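Local coordinates for protein DNA polymerase III beta subunit (PDB 2AVT) that probably forms, as a head-to-tail dimeric ring, the sliding clamp that encircles DNA and tethers the replicative polymerase to it, at residues Pro29-Ile34 with Asp121-Leu126; Phe279-Ala284 with Val303-Val308. All blocks are in the same frame, centred on the assembly; numbering follows the deposited sequence.

Interaction 1 (Pro29-Ile34 with Asp121-Leu126); sequences PILSSI and DQYPRL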
# COMPACT_ATOMS: atom_id res chain seq x y z
N PRO A 29 -2.00 -23.95 13.43
CA PRO A 29 -0.64 -23.38 13.46
C PRO A 29 0.38 -23.84 12.43
O PRO A 29 1.09 -23.01 11.87
CB PRO A 29 -0.18 -23.65 14.90
CG PRO A 29 -1.48 -23.75 15.68
CD PRO A 29 -2.32 -24.58 14.72
N ILE A 30 0.47 -25.14 12.19
CA ILE A 30 1.45 -25.66 11.24
C ILE A 30 1.27 -25.14 9.80
O ILE A 30 2.21 -25.21 9.00
CB ILE A 30 1.45 -27.21 11.25
CG1 ILE A 30 2.76 -27.72 10.64
CG2 ILE A 30 0.23 -27.76 10.50
CD1 ILE A 30 4.00 -27.33 11.43
N LEU A 31 0.11 -24.59 9.47
CA LEU A 31 -0.11 -24.10 8.11
C LEU A 31 0.61 -22.79 7.81
O LEU A 31 0.59 -22.32 6.68
CB LEU A 31 -1.61 -23.96 7.81
CG LEU A 31 -2.40 -25.27 7.84
CD1 LEU A 31 -3.84 -25.01 7.41
CD2 LEU A 31 -1.75 -26.30 6.91
N SER A 32 1.22 -22.19 8.83
CA SER A 32 1.99 -20.95 8.63
C SER A 32 3.34 -21.31 8.01
O SER A 32 4.10 -20.45 7.55
CB SER A 32 2.26 -20.27 9.98
OG SER A 32 3.08 -21.10 10.79
N SER A 33 3.67 -22.60 7.99
CA SER A 33 4.96 -22.99 7.45
C SER A 33 4.96 -23.38 5.98
O SER A 33 3.92 -23.70 5.38
CB SER A 33 5.54 -24.12 8.29
OG SER A 33 4.72 -25.26 8.22
N ILE A 34 6.14 -23.29 5.37
CA ILE A 34 6.28 -23.71 4.00
C ILE A 34 7.00 -25.05 4.09
O ILE A 34 7.91 -25.24 4.91
CB ILE A 34 7.09 -22.70 3.15
CG1 ILE A 34 7.19 -23.19 1.71
CG2 ILE A 34 8.45 -22.48 3.76
CD1 ILE A 34 7.40 -22.09 0.68
N ASP A 121 6.56 -34.54 8.97
CA ASP A 121 5.44 -35.38 9.37
C ASP A 121 4.40 -34.59 10.15
O ASP A 121 3.30 -35.07 10.40
CB ASP A 121 5.90 -36.59 10.19
CG ASP A 121 6.73 -36.20 11.40
OD1 ASP A 121 6.34 -35.26 12.12
OD2 ASP A 121 7.78 -36.85 11.63
N GLN A 122 4.74 -33.36 10.52
CA GLN A 122 3.78 -32.52 11.25
C GLN A 122 2.81 -31.84 10.28
O GLN A 122 1.78 -31.31 10.70
CB GLN A 122 4.52 -31.47 12.08
CG GLN A 122 5.41 -32.07 13.17
CD GLN A 122 5.99 -31.03 14.11
OE1 GLN A 122 5.31 -30.08 14.50
NE2 GLN A 122 7.25 -31.21 14.50
N TYR A 123 3.14 -31.87 8.99
CA TYR A 123 2.31 -31.24 7.97
C TYR A 123 1.21 -32.17 7.45
O TYR A 123 1.44 -33.35 7.26
CB TYR A 123 3.20 -30.81 6.79
CG TYR A 123 2.64 -29.66 6.00
CD1 TYR A 123 2.69 -28.36 6.50
CD2 TYR A 123 2.01 -29.87 4.78
CE1 TYR A 123 2.13 -27.30 5.80
CE2 TYR A 123 1.45 -28.83 4.08
CZ TYR A 123 1.51 -27.55 4.59
OH TYR A 123 0.92 -26.52 3.90
N PRO A 124 0.01 -31.64 7.19
CA PRO A 124 -1.09 -32.48 6.69
C PRO A 124 -0.81 -32.97 5.28
O PRO A 124 -0.21 -32.26 4.47
CB PRO A 124 -2.29 -31.55 6.74
CG PRO A 124 -1.66 -30.20 6.47
CD PRO A 124 -0.43 -30.24 7.34
N ARG A 125 -1.24 -34.19 4.98
CA ARG A 125 -1.02 -34.76 3.66
C ARG A 125 -2.01 -34.19 2.66
O ARG A 125 -3.09 -33.74 3.03
CB ARG A 125 -1.15 -36.28 3.72
CG ARG A 125 -0.04 -36.91 4.54
CD ARG A 125 -0.31 -38.38 4.77
NE ARG A 125 0.83 -39.04 5.40
CZ ARG A 125 0.83 -40.30 5.80
NH1 ARG A 125 -0.27 -41.03 5.64
NH2 ARG A 125 1.91 -40.84 6.34
N LEU A 126 -1.62 -34.20 1.39
CA LEU A 126 -2.49 -33.67 0.35
C LEU A 126 -3.57 -34.68 -0.01
O LEU A 126 -3.31 -35.88 -0.09
CB LEU A 126 -1.66 -33.34 -0.90
CG LEU A 126 -2.12 -32.24 -1.86
CD1 LEU A 126 -3.58 -32.44 -2.23
CD2 LEU A 126 -1.93 -30.89 -1.20
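Gln122 meets Ile30 in the N-terminal domain of the DNA-clamp fold, where the loop between strands 111-116 and 135-138 passes the 3-10 turn 29-32, the lead-in to strand 33-39. The loop crosses this turn with three consecutive residues. Gln122 contributes mainly backbone: its O lies 3.7 Å from Ile30 CG1, which is anti to the backbone N (chi1 -161°), a rotation that puts this branch against the Gln122 carbonyl. Gln122 CB comes within 4.2 Å of Ile30 CD1.

Tyr123 follows, its CG anti to the backbone N (chi1 -154°), and its buried ring lies edge-on to Ile30 O, which sits near the ring plane, 3.8 Å from Tyr123 CE1. The same oxygen closes the turn by accepting from both N and OG of Ser33; the hydroxyl bond is short, with Ser33 OG 2.6 Å from Ile30 O, and lies in the carbonyl plane at a C=O...OG angle of 157°. Ser33 O also nears CE1, obliquely to the ring; it is buried and has no polar partner in the model. Leu31 crosses the tyrosine at about a right angle, its CD2 4.0 Å from Tyr123 OH, a hydroxyl hydrogen-bonded to Ser48 OG. Leu76 of strand 73-78 touches Ile30, Ser33 and Tyr123 alike, tying turn and ring to the underlying sheet.

Pro124 ends the contact. Its CD rests 3.4 Å above one face of the Tyr123 ring, displaced toward the rim. Across the contact, Pro124 and Ile30 slide past each other in opposite directions, with Pro124 CD 4.1 Å from the Ile30 CG2 branch, and Pro124 CG touches Leu31 CD2 at 3.9 Å.

Interaction 2 (Phe279-Ala284 with Val303-Val308); sequences FLISNA and VNSPEV
Ser305 and Ile281 make the polar link between strand 298-305 and the last part of helix 268-282: the hydroxyl OG of Ser305 donates to Ile281 O at 2.6 Å. The bond is short, and its donor comes in from above the carbonyl plane, 58° out of it, at a C=O...OG angle of 122°. Ala284 N approaches Ile281 O from the other side, at 3.1 Å, and the oxygen is thus gripped from opposite faces of its plane.

Apolar contacts lie beside this bond. Ile281 CG2, set anti to its own backbone N, points at the strand and lies only 3.2 Å from Ser305 OG, a tight fit for a methyl beside a hydroxyl. The same methyl meets Val303 CG1 at 3.6 Å, where the two side chains cross obliquely. Val303 CG1 is likewise anti to its backbone N (chi1 177°) and also lies 3.6 Å from Ser282 N and 3.9 Å from Ser282 CB. Beyond the serine, the chain turns through Pro306 and Glu307 and brings Val308 back toward the helix. Val308 CG2 packs on Ala284 CB at 3.5 Å and is more loosely placed against Ile281 CG2, at 4.2 Å.

Val311 of strand 309-314 touches both Ile281 and Val303, and is backbone hydrogen-bonded to Val303. Phe81 of the second subunit packs on Ile281 and Val308, and Val308 makes backbone hydrogen bonds to that subunit, placing the contact at the head-to-tail joint of the ring. Within the C-terminal domain, helix 268-282 is thus held on one flank by strands 298-305 and 309-314, while Phe279 and Ser282 lean on helix 331-339.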
# COMPACT_ATOMS: atom_id res chain seq x y z
N PHE A 279 -21.38 7.26 -7.61
CA PHE A 279 -21.12 6.51 -6.39
C PHE A 279 -20.62 7.42 -5.26
O PHE A 279 -20.97 7.23 -4.10
CB PHE A 279 -20.10 5.40 -6.64
CG PHE A 279 -19.80 4.56 -5.44
CD1 PHE A 279 -20.81 3.85 -4.81
CD2 PHE A 279 -18.52 4.48 -4.92
CE1 PHE A 279 -20.55 3.08 -3.69
CE2 PHE A 279 -18.25 3.72 -3.81
CZ PHE A 279 -19.26 3.01 -3.19
N LEU A 280 -19.79 8.40 -5.61
CA LEU A 280 -19.26 9.32 -4.61
C LEU A 280 -20.34 10.07 -3.84
O LEU A 280 -20.07 10.63 -2.77
CB LEU A 280 -18.30 10.33 -5.26
CG LEU A 280 -16.96 9.75 -5.71
CD1 LEU A 280 -16.12 10.84 -6.37
CD2 LEU A 280 -16.23 9.16 -4.51
N ILE A 281 -21.56 10.09 -4.37
CA ILE A 281 -22.65 10.78 -3.70
C ILE A 281 -23.67 9.80 -3.14
O ILE A 281 -24.14 9.96 -2.01
CB ILE A 281 -23.37 11.75 -4.66
CG1 ILE A 281 -22.36 12.75 -5.24
CG2 ILE A 281 -24.48 12.48 -3.93
CD1 ILE A 281 -21.56 13.50 -4.20
N SER A 282 -23.99 8.78 -3.92
CA SER A 282 -24.96 7.78 -3.49
C SER A 282 -24.41 6.97 -2.32
O SER A 282 -25.17 6.43 -1.51
CB SER A 282 -25.29 6.83 -4.65
OG SER A 282 -24.21 5.94 -4.91
N ASN A 283 -23.08 6.89 -2.24
CA ASN A 283 -22.44 6.13 -1.17
C ASN A 283 -22.66 6.80 0.18
O ASN A 283 -22.59 6.15 1.23
CB ASN A 283 -20.94 5.99 -1.47
CG ASN A 283 -20.28 4.95 -0.59
OD1 ASN A 283 -20.74 3.81 -0.50
ND2 ASN A 283 -19.19 5.33 0.06
N ALA A 284 -22.93 8.10 0.16
CA ALA A 284 -23.16 8.85 1.39
C ALA A 284 -24.36 8.26 2.10
O ALA A 284 -24.34 8.05 3.32
CB ALA A 284 -23.41 10.32 1.07
N VAL A 303 -28.40 11.64 -8.95
CA VAL A 303 -28.25 11.18 -7.59
C VAL A 303 -28.58 12.36 -6.70
O VAL A 303 -28.23 13.50 -7.01
CB VAL A 303 -26.80 10.72 -7.29
CG1 VAL A 303 -26.68 10.30 -5.83
CG2 VAL A 303 -26.43 9.56 -8.20
N ASN A 304 -29.27 12.10 -5.60
CA ASN A 304 -29.62 13.19 -4.70
C ASN A 304 -29.48 12.79 -3.24
O ASN A 304 -30.33 12.09 -2.70
CB ASN A 304 -31.04 13.66 -4.96
CG ASN A 304 -31.32 15.03 -4.36
OD1 ASN A 304 -31.05 15.26 -3.18
ND2 ASN A 304 -31.85 15.94 -5.17
N SER A 305 -28.39 13.22 -2.62
CA SER A 305 -28.15 12.92 -1.22
C SER A 305 -28.52 14.15 -0.39
O SER A 305 -27.86 15.19 -0.48
CB SER A 305 -26.68 12.55 -0.98
OG SER A 305 -26.36 11.31 -1.59
N PRO A 306 -29.59 14.05 0.40
CA PRO A 306 -30.09 15.12 1.26
C PRO A 306 -29.04 15.86 2.08
O PRO A 306 -29.21 17.04 2.40
CB PRO A 306 -31.12 14.39 2.13
CG PRO A 306 -31.70 13.41 1.16
CD PRO A 306 -30.46 12.86 0.48
N GLU A 307 -27.94 15.19 2.42
CA GLU A 307 -26.89 15.83 3.21
C GLU A 307 -25.73 16.43 2.40
O GLU A 307 -25.56 17.65 2.35
CB GLU A 307 -26.31 14.86 4.24
CG GLU A 307 -25.05 15.39 4.95
CD GLU A 307 -24.53 14.45 6.03
OE1 GLU A 307 -24.22 13.28 5.72
OE2 GLU A 307 -24.41 14.89 7.20
N VAL A 308 -24.94 15.55 1.78
CA VAL A 308 -23.77 15.97 1.02
C VAL A 308 -24.00 16.71 -0.30
O VAL A 308 -23.34 17.71 -0.56
CB VAL A 308 -22.83 14.76 0.75
CG1 VAL A 308 -22.29 14.22 2.07
CG2 VAL A 308 -23.57 13.67 0.01

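Overall arrangement
Interactions 1 and 2 occupy different domains of one chain, the N-terminal and the C-terminal, with centres 49 Å apart and nearest atoms about 34 Å apart, so they do not touch. No catalytic or ligand site is known at either. Their surroundings differ: no other chain of the assembly touches 29-34 or 121-126, whereas 279-284 with 303-308 lies at the subunit joint. The dimer nevertheless relates them. Strand 73-78 and the start of helix 79-88 (Ala79) adjoin interaction 1; in the second subunit the same helix supplies Phe81, which packs on Ile281 and Val308 of interaction 2, and Ile85, which packs on Leu280.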